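Local coordinates for N-acetylglucosamine 2-epimerase (Xylella fastidiosa, PDB 3GT5), which probably interconverts sugars that differ in configuration at carbon 2, as an isomerase of the N-acylglucosamine 2-epimerase family, at residues 57-60 with 61-65; 171-174 with 175-178; 247-250 with 251-254; 339-343 with 344-348; 356-359 with 360-364. All coordinates share one frame; numbering follows the deposited sequence.

Contact 1 (57-60 with 61-65)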
loop_
_atom_site.group_PDB
_atom_site.type_symbol
_atom_site.label_atom_id
_atom_site.label_comp_id
_atom_site.label_asym_id
_atom_site.label_seq_id
_atom_site.Cartn_x
_atom_site.Cartn_y
_atom_site.Cartn_z
ATOM N N PHE A 57 4.909 -6.127 7.469
ATOM C CA PHE A 57 4.747 -6.504 8.890
ATOM C C PHE A 57 5.508 -5.560 9.833
ATOM O O PHE A 57 5.078 -5.331 10.944
ATOM C CB PHE A 57 5.217 -7.913 9.166
ATOM C CG PHE A 57 4.157 -8.968 9.012
ATOM C CD1 PHE A 57 3.045 -8.991 9.846
ATOM C CD2 PHE A 57 4.318 -9.986 8.086
ATOM C CE1 PHE A 57 2.077 -9.993 9.710
ATOM C CE2 PHE A 57 3.351 -11.000 7.950
ATOM C CZ PHE A 57 2.239 -10.988 8.774
ATOM N N VAL A 58 6.641 -5.008 9.400
ATOM C CA VAL A 58 7.305 -3.957 10.194
ATOM C C VAL A 58 6.396 -2.738 10.347
ATOM O O VAL A 58 6.258 -2.193 11.435
ATOM C CB VAL A 58 8.622 -3.539 9.543
ATOM C CG1 VAL A 58 9.223 -2.244 10.169
ATOM C CG2 VAL A 58 9.614 -4.655 9.614
ATOM N N PHE A 59 5.742 -2.304 9.269
ATOM C CA PHE A 59 4.741 -1.232 9.352
ATOM C C PHE A 59 3.621 -1.580 10.367
ATOM O O PHE A 59 3.299 -0.744 11.212
ATOM C CB PHE A 59 4.171 -0.909 7.938
ATOM C CG PHE A 59 3.003 0.008 7.927
ATOM C CD1 PHE A 59 3.176 1.347 7.634
ATOM C CD2 PHE A 59 1.710 -0.476 8.148
ATOM C CE1 PHE A 59 2.089 2.213 7.577
ATOM C CE2 PHE A 59 0.593 0.405 8.112
ATOM C CZ PHE A 59 0.802 1.748 7.815
ATOM N N ASN A 60 3.017 -2.772 10.240
ATOM C CA ASN A 60 1.898 -3.250 11.084
ATOM C C ASN A 60 2.294 -2.986 12.538
ATOM O O ASN A 60 1.559 -2.389 13.321
ATOM C CB ASN A 60 1.721 -4.776 11.016
ATOM C CG ASN A 60 0.950 -5.301 9.810
ATOM O OD1 ASN A 60 0.685 -4.589 8.833
ATOM N ND2 ASN A 60 0.541 -6.608 9.908
ATOM N N TYR A 61 3.458 -3.479 12.894
ATOM C CA TYR A 61 3.818 -3.475 14.314
ATOM C C TYR A 61 4.274 -2.101 14.764
ATOM O O TYR A 61 3.985 -1.700 15.915
ATOM C CB TYR A 61 4.891 -4.508 14.564
ATOM C CG TYR A 61 4.405 -5.942 14.771
ATOM C CD1 TYR A 61 3.809 -6.308 15.964
ATOM C CD2 TYR A 61 4.611 -6.924 13.810
ATOM C CE1 TYR A 61 3.368 -7.577 16.183
ATOM C CE2 TYR A 61 4.212 -8.228 14.018
ATOM C CZ TYR A 61 3.569 -8.539 15.223
ATOM O OH TYR A 61 3.190 -9.835 15.516
ATOM N N ALA A 62 4.982 -1.363 13.897
ATOM C CA ALA A 62 5.374 0.024 14.241
ATOM C C ALA A 62 4.199 0.928 14.473
ATOM O O ALA A 62 4.168 1.617 15.459
ATOM C CB ALA A 62 6.305 0.620 13.200
ATOM N N MET A 63 3.202 0.919 13.569
ATOM C CA MET A 63 2.054 1.779 13.715
ATOM C C MET A 63 1.214 1.344 14.947
ATOM O O MET A 63 0.699 2.178 15.683
ATOM C CB MET A 63 1.242 1.786 12.416
ATOM C CG MET A 63 2.037 2.355 11.215
ATOM S SD MET A 63 2.594 4.104 11.357
ATOM C CE MET A 63 0.976 4.822 11.310
ATOM N N ALA A 64 1.119 0.045 15.195
ATOM C CA ALA A 64 0.466 -0.453 16.418
ATOM C C ALA A 64 1.186 -0.046 17.706
ATOM O O ALA A 64 0.538 0.352 18.660
ATOM C CB ALA A 64 0.271 -1.946 16.363
ATOM N N TYR A 65 2.507 -0.127 17.726
ATOM C CA TYR A 65 3.261 0.360 18.886
ATOM C C TYR A 65 3.022 1.852 19.132
ATOM O O TYR A 65 2.804 2.250 20.280
ATOM C CB TYR A 65 4.735 0.106 18.705
ATOM C CG TYR A 65 5.558 0.752 19.790
ATOM C CD1 TYR A 65 5.605 0.215 21.069
ATOM C CD2 TYR A 65 6.289 1.876 19.517
ATOM C CE1 TYR A 65 6.399 0.802 22.060
ATOM C CE2 TYR A 65 7.067 2.485 20.473
ATOM C CZ TYR A 65 7.107 1.958 21.737
ATOM O OH TYR A 65 7.901 2.583 22.646
#
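Met-63 lays its CG over the centre of the Phe-59 ring, one helical turn earlier, and the two side chains meet at a slant. CG stands 3.7 Å from the centroid of the Phe-59 ring and 13° off the ring normal, a CH-pi contact on the face. With CG of Phe-59 anti to the backbone N (chi1 171°), the ring leans forward along the helix and turns this face to Met-63. The bend at chi2 (-62°) sets Met-63 SD obliquely, 4.8 Å from the Phe-59 centroid. Across the helix, Tyr-61 runs past Phe-57 more loosely: CE2 of Tyr-61 is 4.4 Å from CD1 of Phe-57, while the carbonyl O of Phe-57 sits at the edge of the tyrosine ring, 3.3 Å from Tyr-61 CD2. That same oxygen accepts the backbone N-H of Tyr-61. The tyrosine hydroxyl is hydrogen-bonded to His-23, and Asn-60 ND2 to the carbonyl of Thr-375. Helices 71-88, 112-127 and 377-387 pack round these residues. The pairing of Phe-59 with Met-63 is an i to i+4 Met-aromatic contact on a largely buried part of helix 51-68, here within the alpha/alpha barrel of this epimerase family.

Contact 2 (171-174 with 175-178)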
loop_
_atom_site.group_PDB
_atom_site.type_symbol
_atom_site.label_atom_id
_atom_site.label_comp_id
_atom_site.label_asym_id
_atom_site.label_seq_id
_atom_site.Cartn_x
_atom_site.Cartn_y
_atom_site.Cartn_z
ATOM N N GLY A 171 6.106 1.853 -14.583
ATOM C CA GLY A 171 4.916 1.510 -13.826
ATOM C C GLY A 171 4.546 2.587 -12.845
ATOM O O GLY A 171 5.437 3.155 -12.189
ATOM N N GLN A 172 3.240 2.874 -12.731
ATOM C CA GLN A 172 2.792 3.894 -11.776
ATOM C C GLN A 172 2.881 3.336 -10.341
ATOM O O GLN A 172 3.093 4.129 -9.388
ATOM C CB GLN A 172 1.382 4.452 -12.109
ATOM C CG GLN A 172 0.207 3.580 -11.641
ATOM C CD GLN A 172 -0.109 3.806 -10.167
ATOM O OE1 GLN A 172 -0.008 4.945 -9.713
ATOM N NE2 GLN A 172 -0.518 2.761 -9.447
ATOM N N ASN A 173 2.690 2.013 -10.173
ATOM C CA ASN A 173 2.473 1.422 -8.833
ATOM C C ASN A 173 3.675 1.569 -7.904
ATOM O O ASN A 173 3.523 1.996 -6.743
ATOM C CB ASN A 173 2.092 -0.056 -8.999
ATOM C CG ASN A 173 1.301 -0.617 -7.837
ATOM O OD1 ASN A 173 1.055 0.038 -6.860
ATOM N ND2 ASN A 173 0.851 -1.842 -7.987
ATOM N N ALA A 174 4.880 1.290 -8.403
ATOM C CA ALA A 174 6.073 1.497 -7.576
ATOM C C ALA A 174 6.257 2.998 -7.217
ATOM O O ALA A 174 6.672 3.315 -6.102
ATOM C CB ALA A 174 7.335 0.906 -8.243
ATOM N N ASN A 175 5.927 3.908 -8.136
ATOM C CA ASN A 175 6.033 5.339 -7.896
ATOM C C ASN A 175 5.016 5.820 -6.879
ATOM O O ASN A 175 5.281 6.706 -6.062
ATOM C CB ASN A 175 5.952 6.067 -9.238
ATOM C CG ASN A 175 7.270 5.984 -9.977
ATOM O OD1 ASN A 175 8.208 6.689 -9.624
ATOM N ND2 ASN A 175 7.372 5.083 -10.988
ATOM N N MET A 176 3.817 5.236 -6.929
ATOM C CA MET A 176 2.753 5.513 -5.948
ATOM C C MET A 176 3.174 5.095 -4.531
ATOM O O MET A 176 3.072 5.893 -3.574
ATOM C CB MET A 176 1.467 4.775 -6.349
ATOM C CG MET A 176 0.230 5.137 -5.536
ATOM S SD MET A 176 -1.236 3.987 -5.852
ATOM C CE MET A 176 -0.461 2.539 -5.231
ATOM N N HIS A 177 3.695 3.866 -4.398
ATOM C CA HIS A 177 4.192 3.419 -3.105
ATOM C C HIS A 177 5.422 4.179 -2.683
ATOM O O HIS A 177 5.637 4.350 -1.489
ATOM C CB HIS A 177 4.361 1.917 -3.053
ATOM C CG HIS A 177 3.045 1.211 -3.070
ATOM N ND1 HIS A 177 2.163 1.292 -2.013
ATOM C CD2 HIS A 177 2.429 0.473 -4.026
ATOM C CE1 HIS A 177 1.067 0.611 -2.311
ATOM N NE2 HIS A 177 1.211 0.096 -3.518
ATOM N N MET A 178 6.248 4.600 -3.639
ATOM C CA MET A 178 7.409 5.422 -3.299
ATOM C C MET A 178 6.967 6.807 -2.786
ATOM O O MET A 178 7.580 7.330 -1.881
ATOM C CB MET A 178 8.404 5.546 -4.468
ATOM C CG MET A 178 9.805 6.063 -4.040
ATOM S SD MET A 178 10.690 5.015 -2.860
ATOM C CE MET A 178 11.100 3.710 -4.025
#
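Asn-173 and His-177 run side by side in the first turns of helix 172-189, one helix of the alpha/alpha barrel. The amide oxygen OD1 of Asn-173 lies at the edge of the imidazole, 3.2 Å from His-177 CD2, with the amide and ring planes 38° apart; its approach to NE2 is too poorly angled for a hydrogen bond. Met-176 closes over the same pair. Extended through chi1 and chi2 and bent at chi3 (64°), it brings CE to 3.3 Å from Asn-173 OD1 and onto one face of the His-177 ring, offset toward the rim. One atom nearer the backbone, Met-176 SD passes 3.9 Å from Gln-172 NE2. The next shell fixes the polar ends of these groups: Asn-173 ND2 bonds to the carbonyl of Phe-240, His-177 ND1 to Glu-180, and the Gln-172 amide to Trp-253 and Glu-219. These bonds set the rotation of the two amides and the imidazole, all of them buried. On another side of the helix, Asn-175 OD1 takes the backbone N-H of Tyr-156, while its ND2 donates to Gly-171 O at 3.0 Å, that oxygen lying exactly in the asparagine amide plane.

Contact 3 (247-250 with 251-254)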
loop_
_atom_site.group_PDB
_atom_site.type_symbol
_atom_site.label_atom_id
_atom_site.label_comp_id
_atom_site.label_asym_id
_atom_site.label_seq_id
_atom_site.Cartn_x
_atom_site.Cartn_y
_atom_site.Cartn_z
ATOM N N PRO A 247 -9.581 1.311 -9.701
ATOM C CA PRO A 247 -10.160 2.345 -8.866
ATOM C C PRO A 247 -9.455 2.531 -7.512
ATOM O O PRO A 247 -9.368 3.649 -7.001
ATOM C CB PRO A 247 -11.617 1.843 -8.628
ATOM C CG PRO A 247 -11.648 0.469 -9.099
ATOM C CD PRO A 247 -10.620 0.352 -10.153
ATOM N N GLY A 248 -8.985 1.442 -6.944
ATOM C CA GLY A 248 -8.260 1.444 -5.673
ATOM C C GLY A 248 -7.024 2.299 -5.733
ATOM O O GLY A 248 -6.630 2.887 -4.736
ATOM N N HIS A 249 -6.389 2.329 -6.892
ATOM C CA HIS A 249 -5.206 3.213 -7.049
ATOM C C HIS A 249 -5.569 4.663 -7.246
ATOM O O HIS A 249 -4.782 5.551 -6.850
ATOM C CB HIS A 249 -4.239 2.665 -8.130
ATOM C CG HIS A 249 -3.481 1.450 -7.716
ATOM N ND1 HIS A 249 -2.893 0.588 -8.628
ATOM C CD2 HIS A 249 -3.254 0.904 -6.498
ATOM C CE1 HIS A 249 -2.290 -0.392 -7.983
ATOM N NE2 HIS A 249 -2.495 -0.230 -6.686
ATOM N N GLN A 250 -6.756 4.937 -7.796
ATOM C CA GLN A 250 -7.201 6.310 -7.967
ATOM C C GLN A 250 -7.481 6.896 -6.577
ATOM O O GLN A 250 -7.118 8.048 -6.279
ATOM C CB GLN A 250 -8.428 6.430 -8.881
ATOM C CG GLN A 250 -8.369 5.565 -10.113
ATOM C CD GLN A 250 -7.147 5.801 -10.961
ATOM O OE1 GLN A 250 -6.809 6.961 -11.237
ATOM N NE2 GLN A 250 -6.533 4.726 -11.449
ATOM N N THR A 251 -8.186 6.108 -5.752
ATOM C CA THR A 251 -8.526 6.558 -4.401
ATOM C C THR A 251 -7.294 6.614 -3.504
ATOM O O THR A 251 -7.159 7.530 -2.680
ATOM C CB THR A 251 -9.665 5.765 -3.784
ATOM O OG1 THR A 251 -9.250 4.404 -3.562
ATOM C CG2 THR A 251 -10.919 5.852 -4.738
ATOM N N GLU A 252 -6.394 5.651 -3.666
ATOM C CA GLU A 252 -5.127 5.681 -2.926
ATOM C C GLU A 252 -4.350 6.937 -3.251
ATOM O O GLU A 252 -3.779 7.561 -2.350
ATOM C CB GLU A 252 -4.303 4.450 -3.251
ATOM C CG GLU A 252 -3.020 4.289 -2.454
ATOM C CD GLU A 252 -2.451 2.863 -2.449
ATOM O OE1 GLU A 252 -2.988 1.909 -3.112
ATOM O OE2 GLU A 252 -1.414 2.649 -1.775
ATOM N N TRP A 253 -4.295 7.319 -4.520
ATOM C CA TRP A 253 -3.655 8.602 -4.873
ATOM C C TRP A 253 -4.387 9.799 -4.246
ATOM O O TRP A 253 -3.751 10.773 -3.799
ATOM C CB TRP A 253 -3.575 8.765 -6.389
ATOM C CG TRP A 253 -2.333 8.244 -6.989
ATOM C CD1 TRP A 253 -2.202 7.190 -7.855
ATOM C CD2 TRP A 253 -1.010 8.739 -6.757
ATOM N NE1 TRP A 253 -0.887 7.000 -8.172
ATOM C CE2 TRP A 253 -0.132 7.955 -7.535
ATOM C CE3 TRP A 253 -0.486 9.781 -5.962
ATOM C CZ2 TRP A 253 1.272 8.153 -7.540
ATOM C CZ3 TRP A 253 0.908 9.984 -5.979
ATOM C CH2 TRP A 253 1.755 9.194 -6.777
ATOM N N ALA A 254 -5.720 9.770 -4.235
ATOM C CA ALA A 254 -6.489 10.836 -3.616
ATOM C C ALA A 254 -6.069 11.008 -2.148
ATOM O O ALA A 254 -5.868 12.151 -1.669
ATOM C CB ALA A 254 -7.982 10.598 -3.725
HETATM O O HOH W 1 -1.858 -0.668 -3.553
#
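His-249 lies alongside Glu-252, one turn further on, and both side chains point the same way from the helix. The carboxylate oxygen OE1 of Glu-252 comes to the edge of the imidazole, 3.5 Å from His-249 CD2, with ring and carboxylate planes 57° apart. The two are joined by a water rather than directly: water 1 donates to Glu-252 OE1 at 2.8 Å and sits in the plane of the imidazole, 3.2 Å from His-249 NE2. At the other ring nitrogen, ND1 of His-249 is hydrogen-bonded to Glu-219, so the ring is held at both nitrogens and its rotation is fixed. The glutamate reaches the water because CG is anti to the backbone N (chi1 -175°) and the chain stays extended beyond it. These residues form the first turns of helix 247-263, part of the alpha/alpha barrel, which in this family surrounds a central substrate cleft. Helix 172-189 supports them through Met-176 and His-177, and helix 309-326 through Trp-310. On a different side, Thr-251 turns OG1 back toward the start of the helix, where it makes a weak and unsettled bond of 3.2 Å to Gly-248 O and a further hydrogen bond to Ser-315. Trp-253, bonded through NE1 to Gln-172, holds its indole out from the helix with the CD1 edge turned back toward the preceding turn, CD1 lying 3.2 Å from His-249 O.

Contact 4 (339-343 with 344-348); sequences WAYAW and QHMVD
The carbonyl oxygen of Ala-342 takes two backbone N-H groups, from Met-346 at 2.9 Å and Val-347 at 3.0 Å, which arrive from opposite faces of the carbonyl plane. The second of these bonds spans five residues and belongs to a wider pi-type turn in the last part of helix 329-346. Water 2 spans the same region, donating 2.9 Å to Trp-343 O and 2.6 Å to Val-347 O, which ties the departing chain to the helix. Beside this turn the side chains gather round Tyr-341. A trans chi1 (175°) carries its ring toward the end of the helix to meet His-345, whose side chain crosses it at about a right angle. The ring planes are 35° apart, neither stacked nor edge-to-face, with His-345 ND1 3.4 Å from Tyr-341 CE1 and His-345 CB over a tyrosine face. On the same side of the ring plane, but out toward the CE2 edge, Met-346 CG touches Tyr-341 CE2 at 3.7 Å. Met-346 SD lies obliquely, 5.3 Å from the Tyr-341 centroid, a Met-aromatic contact. Val-347 places CG2 4.0 Å from Trp-343 CE3. The helix is wedged between several elements: Tyr-341 and Met-346 rest on Gln-312 of helix 309-326, Tyr-341 and His-345 on Leu-358 of strand 357-358, and Trp-343 and Val-347 on His-14 of helix 8-22.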
loop_
_atom_site.group_PDB
_atom_site.type_symbol
_atom_site.label_atom_id
_atom_site.label_comp_id
_atom_site.label_asym_id
_atom_site.label_seq_id
_atom_site.Cartn_x
_atom_site.Cartn_y
_atom_site.Cartn_z
ATOM N N TRP A 339 -17.599 1.364 4.609
ATOM C CA TRP A 339 -17.490 0.567 5.840
ATOM C C TRP A 339 -18.662 -0.422 5.997
ATOM O O TRP A 339 -18.441 -1.528 6.450
ATOM C CB TRP A 339 -17.389 1.458 7.082
ATOM C CG TRP A 339 -16.023 1.729 7.539
ATOM C CD1 TRP A 339 -15.427 2.947 7.690
ATOM C CD2 TRP A 339 -15.073 0.763 7.973
ATOM N NE1 TRP A 339 -14.150 2.788 8.170
ATOM C CE2 TRP A 339 -13.909 1.459 8.358
ATOM C CE3 TRP A 339 -15.094 -0.631 8.100
ATOM C CZ2 TRP A 339 -12.783 0.800 8.839
ATOM C CZ3 TRP A 339 -13.977 -1.280 8.548
ATOM C CH2 TRP A 339 -12.834 -0.568 8.919
ATOM N N ALA A 340 -19.883 -0.006 5.658
ATOM C CA ALA A 340 -21.037 -0.900 5.784
ATOM C C ALA A 340 -20.834 -2.137 4.938
ATOM O O ALA A 340 -21.082 -3.252 5.383
ATOM C CB ALA A 340 -22.315 -0.202 5.417
ATOM N N TYR A 341 -20.375 -1.946 3.689
ATOM C CA TYR A 341 -20.008 -3.095 2.854
ATOM C C TYR A 341 -18.901 -3.987 3.461
ATOM O O TYR A 341 -18.991 -5.220 3.551
ATOM C CB TYR A 341 -19.569 -2.614 1.473
ATOM C CG TYR A 341 -19.089 -3.758 0.658
ATOM C CD1 TYR A 341 -19.989 -4.668 0.113
ATOM C CD2 TYR A 341 -17.742 -3.998 0.475
ATOM C CE1 TYR A 341 -19.548 -5.750 -0.582
ATOM C CE2 TYR A 341 -17.287 -5.100 -0.212
ATOM C CZ TYR A 341 -18.198 -5.983 -0.746
ATOM O OH TYR A 341 -17.783 -7.121 -1.439
ATOM N N ALA A 342 -17.821 -3.345 3.844
ATOM C CA ALA A 342 -16.683 -4.063 4.403
ATOM C C ALA A 342 -17.069 -4.793 5.684
ATOM O O ALA A 342 -16.717 -5.933 5.870
ATOM C CB ALA A 342 -15.535 -3.069 4.652
ATOM N N TRP A 343 -17.783 -4.134 6.566
ATOM C CA TRP A 343 -18.200 -4.788 7.823
ATOM C C TRP A 343 -19.100 -6.011 7.595
ATOM O O TRP A 343 -18.928 -7.024 8.249
ATOM C CB TRP A 343 -18.904 -3.782 8.722
ATOM C CG TRP A 343 -18.962 -4.196 10.119
ATOM C CD1 TRP A 343 -20.082 -4.533 10.814
ATOM C CD2 TRP A 343 -17.868 -4.280 11.037
ATOM N NE1 TRP A 343 -19.752 -4.823 12.127
ATOM C CE2 TRP A 343 -18.397 -4.701 12.281
ATOM C CE3 TRP A 343 -16.489 -4.074 10.924
ATOM C CZ2 TRP A 343 -17.579 -4.943 13.412
ATOM C CZ3 TRP A 343 -15.676 -4.318 12.046
ATOM C CH2 TRP A 343 -16.229 -4.749 13.269
ATOM N N GLN A 344 -19.993 -5.917 6.626
ATOM C CA GLN A 344 -20.925 -6.992 6.345
ATOM C C GLN A 344 -20.240 -8.143 5.607
ATOM O O GLN A 344 -20.568 -9.314 5.843
ATOM C CB GLN A 344 -22.145 -6.485 5.544
ATOM C CG GLN A 344 -23.141 -7.596 5.179
ATOM C CD GLN A 344 -23.761 -8.243 6.406
ATOM O OE1 GLN A 344 -24.204 -7.547 7.333
ATOM N NE2 GLN A 344 -23.789 -9.583 6.430
ATOM N N HIS A 345 -19.322 -7.841 4.684
ATOM C CA HIS A 345 -18.770 -8.887 3.809
ATOM C C HIS A 345 -17.291 -9.244 3.886
ATOM O O HIS A 345 -16.904 -10.359 3.564
ATOM C CB HIS A 345 -19.096 -8.546 2.351
ATOM C CG HIS A 345 -20.572 -8.509 2.056
ATOM N ND1 HIS A 345 -21.280 -7.339 1.905
ATOM C CD2 HIS A 345 -21.474 -9.512 1.915
ATOM C CE1 HIS A 345 -22.556 -7.623 1.691
ATOM N NE2 HIS A 345 -22.696 -8.936 1.697
ATOM N N MET A 346 -16.445 -8.265 4.183
ATOM C CA MET A 346 -15.009 -8.457 4.073
ATOM C C MET A 346 -14.268 -8.697 5.392
ATOM O O MET A 346 -13.217 -9.317 5.402
ATOM C CB MET A 346 -14.377 -7.246 3.359
ATOM C CG MET A 346 -14.955 -7.009 1.960
ATOM S SD MET A 346 -13.716 -6.765 0.606
ATOM C CE MET A 346 -12.927 -8.299 0.847
ATOM N N VAL A 347 -14.789 -8.184 6.500
ATOM C CA VAL A 347 -14.126 -8.364 7.781
ATOM C C VAL A 347 -14.560 -9.695 8.399
ATOM O O VAL A 347 -15.749 -9.987 8.481
ATOM C CB VAL A 347 -14.504 -7.216 8.750
ATOM C CG1 VAL A 347 -13.883 -7.480 10.156
ATOM C CG2 VAL A 347 -14.076 -5.853 8.205
ATOM N N ASP A 348 -13.589 -10.481 8.833
ATOM C CA ASP A 348 -13.838 -11.817 9.415
ATOM C C ASP A 348 -14.144 -11.587 10.899
ATOM O O ASP A 348 -13.244 -11.311 11.679
ATOM C CB ASP A 348 -12.624 -12.709 9.235
ATOM C CG ASP A 348 -12.817 -14.132 9.818
ATOM O OD1 ASP A 348 -13.761 -14.334 10.649
ATOM O OD2 ASP A 348 -12.057 -15.049 9.432
HETATM O O HOH W 2 -17.932 -9.510 7.060
#

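Contact 5 (356-359 with 360-364); sequences RLLD and GDNRK
A type I beta turn from Asp-359 to Asn-362 reverses the chain after strand 357-358. Asn-362 takes a left-handed backbone conformation (phi 66°), and the bonding is consistent with the G1 bulge that often follows such a turn. Asn-362 N donates to Asp-359 O at 2.8 Å, and Asp-359 N to Arg-363 O, also at 2.8 Å. The aspartate side chain stitches the turn from within. Its CG is placed between the backbone N and the carbonyl carbon (chi1 77°), which curls the carboxylate back over the turn. There OD1 receives the backbone N-H of Arg-363 at 2.9 Å from above the carboxylate plane, whereas OD2 is gripped by the side chain of the same arginine. NH2 and NE of Arg-363 converge on Asp-359 OD2, at 2.8 and 3.0 Å, and the oxygen lies in the guanidinium plane. The carboxylate is inclined 35° to that plane. Above one guanidinium face, toward its rim, lies OD2 of Asp-361, whose other oxygen forms a salt bridge with Arg-289. On the apolar side, Leu-358 CD2 packs against Lys-364 CD at 3.7 Å. One carboxylate thus accepts three N-H bonds from a single residue. The arginine's charge, bonded to Asp-359 and close to Asp-361, together with Arg-289 probably offsets the repulsion between the two acids (Asp-359 OD2 to Asp-361 OD2 4.4 Å) and favours the ionised form of Asp-359.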
loop_
_atom_site.group_PDB
_atom_site.type_symbol
_atom_site.label_atom_id
_atom_site.label_comp_id
_atom_site.label_asym_id
_atom_site.label_seq_id
_atom_site.Cartn_x
_atom_site.Cartn_y
_atom_site.Cartn_z
ATOM N N ARG A 356 -9.094 -11.571 1.717
ATOM C CA ARG A 356 -8.398 -10.885 0.620
ATOM C C ARG A 356 -9.358 -10.429 -0.506
ATOM O O ARG A 356 -9.299 -9.294 -0.964
ATOM C CB ARG A 356 -7.242 -11.702 0.074
ATOM C CG ARG A 356 -6.401 -10.995 -0.997
ATOM C CD ARG A 356 -5.198 -11.804 -1.444
ATOM N NE ARG A 356 -5.593 -12.852 -2.399
ATOM C CZ ARG A 356 -5.638 -12.717 -3.723
ATOM N NH1 ARG A 356 -6.023 -13.751 -4.466
ATOM N NH2 ARG A 356 -5.288 -11.579 -4.322
ATOM N N LEU A 357 -10.254 -11.306 -0.949
ATOM C CA LEU A 357 -11.166 -10.952 -1.995
ATOM C C LEU A 357 -12.413 -11.821 -1.980
ATOM O O LEU A 357 -12.433 -12.878 -1.359
ATOM C CB LEU A 357 -10.463 -11.050 -3.355
ATOM C CG LEU A 357 -10.291 -12.443 -3.957
ATOM C CD1 LEU A 357 -9.805 -12.316 -5.432
ATOM C CD2 LEU A 357 -9.331 -13.244 -3.127
ATOM N N LEU A 358 -13.456 -11.319 -2.620
ATOM C CA LEU A 358 -14.689 -12.057 -2.820
ATOM C C LEU A 358 -14.979 -11.948 -4.308
ATOM O O LEU A 358 -14.501 -11.010 -4.998
ATOM C CB LEU A 358 -15.810 -11.450 -2.008
ATOM C CG LEU A 358 -15.574 -11.314 -0.483
ATOM C CD1 LEU A 358 -16.703 -10.439 0.088
ATOM C CD2 LEU A 358 -15.515 -12.720 0.157
ATOM N N ASP A 359 -15.798 -12.860 -4.820
ATOM C CA ASP A 359 -16.229 -12.707 -6.192
ATOM C C ASP A 359 -17.311 -11.614 -6.293
ATOM O O ASP A 359 -17.669 -10.967 -5.311
ATOM C CB ASP A 359 -16.621 -14.073 -6.798
ATOM C CG ASP A 359 -17.980 -14.557 -6.331
ATOM O OD1 ASP A 359 -18.642 -13.856 -5.565
ATOM O OD2 ASP A 359 -18.389 -15.663 -6.763
ATOM N N GLY A 360 -17.813 -11.343 -7.495
ATOM C CA GLY A 360 -18.721 -10.221 -7.685
ATOM C C GLY A 360 -20.016 -10.380 -6.898
ATOM O O GLY A 360 -20.647 -9.365 -6.497
ATOM N N ASP A 361 -20.374 -11.645 -6.631
ATOM C CA ASP A 361 -21.525 -12.003 -5.755
ATOM C C ASP A 361 -21.216 -12.045 -4.245
ATOM O O ASP A 361 -22.023 -12.540 -3.440
ATOM C CB ASP A 361 -22.077 -13.357 -6.184
ATOM C CG ASP A 361 -22.622 -13.324 -7.601
ATOM O OD1 ASP A 361 -23.385 -12.370 -7.920
ATOM O OD2 ASP A 361 -22.255 -14.229 -8.380
ATOM N N ASN A 362 -20.044 -11.524 -3.863
ATOM C CA ASN A 362 -19.638 -11.461 -2.477
ATOM C C ASN A 362 -19.419 -12.838 -1.865
ATOM O O ASN A 362 -19.556 -13.009 -0.648
ATOM C CB ASN A 362 -20.658 -10.629 -1.662
ATOM C CG ASN A 362 -20.730 -9.219 -2.102
ATOM O OD1 ASN A 362 -19.710 -8.634 -2.498
ATOM N ND2 ASN A 362 -21.935 -8.637 -2.071
ATOM N N ARG A 363 -19.021 -13.806 -2.686
ATOM C CA ARG A 363 -18.671 -15.148 -2.189
ATOM C C ARG A 363 -17.178 -15.347 -2.085
ATOM O O ARG A 363 -16.421 -14.871 -2.917
ATOM C CB ARG A 363 -19.258 -16.216 -3.106
ATOM C CG ARG A 363 -20.793 -16.187 -3.166
ATOM C CD ARG A 363 -21.339 -17.289 -4.107
ATOM N NE ARG A 363 -20.650 -17.166 -5.389
ATOM C CZ ARG A 363 -20.914 -17.853 -6.492
ATOM N NH1 ARG A 363 -21.887 -18.764 -6.530
ATOM N NH2 ARG A 363 -20.193 -17.591 -7.583
ATOM N N LYS A 364 -16.763 -16.091 -1.062
ATOM C CA LYS A 364 -15.382 -16.495 -0.865
ATOM C C LYS A 364 -14.883 -17.452 -1.930
ATOM O O LYS A 364 -15.590 -18.367 -2.318
ATOM C CB LYS A 364 -15.263 -17.255 0.465
ATOM C CG LYS A 364 -15.733 -16.484 1.689
ATOM C CD LYS A 364 -14.636 -15.641 2.254
ATOM C CE LYS A 364 -13.420 -16.470 2.682
ATOM N NZ LYS A 364 -13.769 -17.627 3.551
#

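In the fold
The five contacts occur in series along the chain, and two pairs of them touch. Contacts 2 and 3, on helices 172-189 and 247-263, have centres 12 Å apart and meet at Gln-172 OE1 and Trp-253 NE1 (2.7 Å) and at His-177 CE1 and Glu-252 OE2 (3.3 Å); their buried polar groups probably border the central cleft expected of this family. Contacts 4 and 5, centres 11 Å apart, join helix 329-346 to the turn after strand 357-358 through Tyr-341 OH and Asn-362 OD1 (2.7 Å). Contact 1 stands apart on helix 51-68, its centre about 21 Å from that of contact 2 and 23 Å from that of contact 3.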